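Local coordinates for Dps family protein (Staphylococcus aureus subsp. aureus, PDB 2D5K) that belongs to the Dps family of the ferritin-like proteins, forms a twelve-subunit assembly and, as in its relatives, probably binds and stores iron, at residues B[19-24]-B[76-81]. Sequence-based numbering, arbitrary orientation.
Sequences WTVAYT and ECLEQS
The flat groups of 19-24 face other neighbours: W19 meets Y55 of helix 38-65 edge-to-face, and Y23 lies with its ring plane parallel to that of Y23 of the second subunit. Neither ring touches 76-81, where T20, V21, C77, S81 and the tip of L78 make the contact. V21 carries most of it. CG1 stands anti to the backbone N (chi1 177°), which sends CG2 across to the C-terminal end of the short helix, toward the C77 carbonyl oxygen, one methyl of L78 and the S81 side chain. V21 CG2 comes 3.4 Å from S81 CB, tighter than an ordinary carbon-carbon contact, and 3.5 Å from S81 OG. That hydroxyl, anti to its own backbone N, is hydrogen-bonded to V83 O, so it lies against the valine with its polar need met just along the chain. L78 reaches in with its tip: CD2 comes 4.1 Å from V21 CG2. The residue before V21, T20, presents its branch carbon to sulfur, CB lying 3.6 Å from C77 SG, with OG1 and CG2 almost as near. T20 OG1 itself bonds to V16 O within its own helix. The two segments cross nearly at right angles (103°), their axes 9.1 Å apart, so the buried patch is compact. S81 is where loop conformation begins. Helix 74-80, outside the four-helix bundle, packs across helix 5-32; it is the short helix between the second and third bundle helices, 38-65 and 92-120, that marks Dps proteins among ferritin-like folds. T20 also touches V56 of helix 38-65, and L78 packs on T75 of the second subunit.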
loop_
_atom_site.group_PDB
_atom_site.type_symbol
_atom_site.label_atom_id
_atom_site.label_comp_id
_atom_site.label_asym_id
_atom_site.label_seq_id
_atom_site.Cartn_x
_atom_site.Cartn_y
_atom_site.Cartn_z
ATOM N N TRP B 19 14.892 -28.935 -7.019
ATOM C CA TRP B 19 13.777 -28.026 -6.858
ATOM C C TRP B 19 12.888 -27.857 -8.077
ATOM O O TRP B 19 11.729 -27.465 -7.950
ATOM C CB TRP B 19 14.289 -26.687 -6.323
ATOM C CG TRP B 19 14.823 -26.863 -4.923
ATOM C CD1 TRP B 19 16.122 -27.097 -4.556
ATOM C CD2 TRP B 19 14.049 -26.939 -3.719
ATOM N NE1 TRP B 19 16.200 -27.319 -3.198
ATOM C CE2 TRP B 19 14.943 -27.227 -2.663
ATOM C CE3 TRP B 19 12.685 -26.795 -3.433
ATOM C CZ2 TRP B 19 14.515 -27.373 -1.339
ATOM C CZ3 TRP B 19 12.259 -26.940 -2.114
ATOM C CH2 TRP B 19 13.176 -27.227 -1.085
ATOM N N THR B 20 13.415 -28.167 -9.253
ATOM C CA THR B 20 12.592 -28.080 -10.449
ATOM C C THR B 20 11.624 -29.262 -10.365
ATOM O O THR B 20 10.435 -29.123 -10.640
ATOM C CB THR B 20 13.440 -28.175 -11.729
ATOM O OG1 THR B 20 14.278 -27.013 -11.828
ATOM C CG2 THR B 20 12.545 -28.242 -12.959
ATOM N N VAL B 21 12.135 -30.424 -9.968
ATOM C CA VAL B 21 11.281 -31.600 -9.832
ATOM C C VAL B 21 10.295 -31.377 -8.687
ATOM O O VAL B 21 9.103 -31.674 -8.817
ATOM C CB VAL B 21 12.102 -32.875 -9.553
ATOM C CG1 VAL B 21 11.172 -34.060 -9.345
ATOM C CG2 VAL B 21 13.044 -33.151 -10.721
ATOM N N ALA B 22 10.789 -30.843 -7.571
ATOM C CA ALA B 22 9.940 -30.582 -6.411
ATOM C C ALA B 22 8.840 -29.584 -6.751
ATOM O O ALA B 22 7.719 -29.684 -6.250
ATOM C CB ALA B 22 10.778 -30.054 -5.254
ATOM N N TYR B 23 9.165 -28.620 -7.606
ATOM C CA TYR B 23 8.201 -27.602 -8.018
ATOM C C TYR B 23 6.927 -28.258 -8.549
ATOM O O TYR B 23 5.814 -27.885 -8.173
ATOM C CB TYR B 23 8.819 -26.718 -9.105
ATOM C CG TYR B 23 7.897 -25.638 -9.618
ATOM C CD1 TYR B 23 7.643 -24.488 -8.866
ATOM C CD2 TYR B 23 7.271 -25.768 -10.855
ATOM C CE1 TYR B 23 6.786 -23.493 -9.341
ATOM C CE2 TYR B 23 6.414 -24.784 -11.336
ATOM C CZ TYR B 23 6.176 -23.652 -10.578
ATOM O OH TYR B 23 5.330 -22.681 -11.064
ATOM N N THR B 24 7.096 -29.239 -9.426
ATOM C CA THR B 24 5.951 -29.936 -10.000
ATOM C C THR B 24 5.338 -30.932 -9.014
ATOM O O THR B 24 4.118 -31.097 -8.976
ATOM C CB THR B 24 6.346 -30.635 -11.321
ATOM O OG1 THR B 24 6.546 -29.635 -12.330
ATOM C CG2 THR B 24 5.254 -31.596 -11.787
ATOM N N GLU B 76 16.897 -33.066 -18.133
ATOM C CA GLU B 76 18.147 -33.046 -17.379
ATOM C C GLU B 76 17.865 -33.018 -15.877
ATOM O O GLU B 76 18.532 -33.702 -15.099
ATOM C CB GLU B 76 18.992 -31.832 -17.783
ATOM C CG GLU B 76 19.584 -31.928 -19.189
ATOM C CD GLU B 76 20.196 -30.620 -19.663
ATOM O OE1 GLU B 76 19.445 -29.638 -19.847
ATOM O OE2 GLU B 76 21.431 -30.573 -19.850
ATOM N N CYS B 77 16.870 -32.234 -15.471
ATOM C CA CYS B 77 16.516 -32.146 -14.059
ATOM C C CYS B 77 16.102 -33.510 -13.503
ATOM O O CYS B 77 16.532 -33.903 -12.417
ATOM C CB CYS B 77 15.390 -31.129 -13.857
ATOM S SG CYS B 77 15.894 -29.393 -14.062
ATOM N N LEU B 78 15.273 -34.236 -14.248
ATOM C CA LEU B 78 14.822 -35.553 -13.812
ATOM C C LEU B 78 15.993 -36.517 -13.657
ATOM O O LEU B 78 15.946 -37.437 -12.843
ATOM C CB LEU B 78 13.815 -36.131 -14.812
ATOM C CG LEU B 78 12.426 -35.486 -14.852
ATOM C CD1 LEU B 78 11.654 -35.978 -16.073
ATOM C CD2 LEU B 78 11.673 -35.825 -13.574
ATOM N N GLU B 79 17.047 -36.299 -14.437
ATOM C CA GLU B 79 18.219 -37.166 -14.380
ATOM C C GLU B 79 19.067 -36.950 -13.127
ATOM O O GLU B 79 19.540 -37.908 -12.519
ATOM C CB GLU B 79 19.100 -36.948 -15.617
ATOM C CG GLU B 79 18.362 -37.041 -16.942
ATOM C CD GLU B 79 19.282 -36.894 -18.142
ATOM O OE1 GLU B 79 20.126 -35.969 -18.146
ATOM O OE2 GLU B 79 19.154 -37.700 -19.088
ATOM N N GLN B 80 19.249 -35.694 -12.735
ATOM C CA GLN B 80 20.083 -35.374 -11.579
ATOM C C GLN B 80 19.369 -35.351 -10.225
ATOM O O GLN B 80 19.960 -35.692 -9.200
ATOM C CB GLN B 80 20.760 -34.019 -11.792
ATOM C CG GLN B 80 21.428 -33.847 -13.147
ATOM C CD GLN B 80 22.088 -32.489 -13.295
ATOM O OE1 GLN B 80 22.483 -32.092 -14.393
ATOM N NE2 GLN B 80 22.220 -31.771 -12.185
ATOM N N SER B 81 18.104 -34.947 -10.226
ATOM C CA SER B 81 17.320 -34.831 -8.997
ATOM C C SER B 81 17.245 -36.046 -8.071
ATOM O O SER B 81 17.042 -37.174 -8.522
ATOM C CB SER B 81 15.891 -34.407 -9.346
ATOM O OG SER B 81 15.089 -34.324 -8.179
#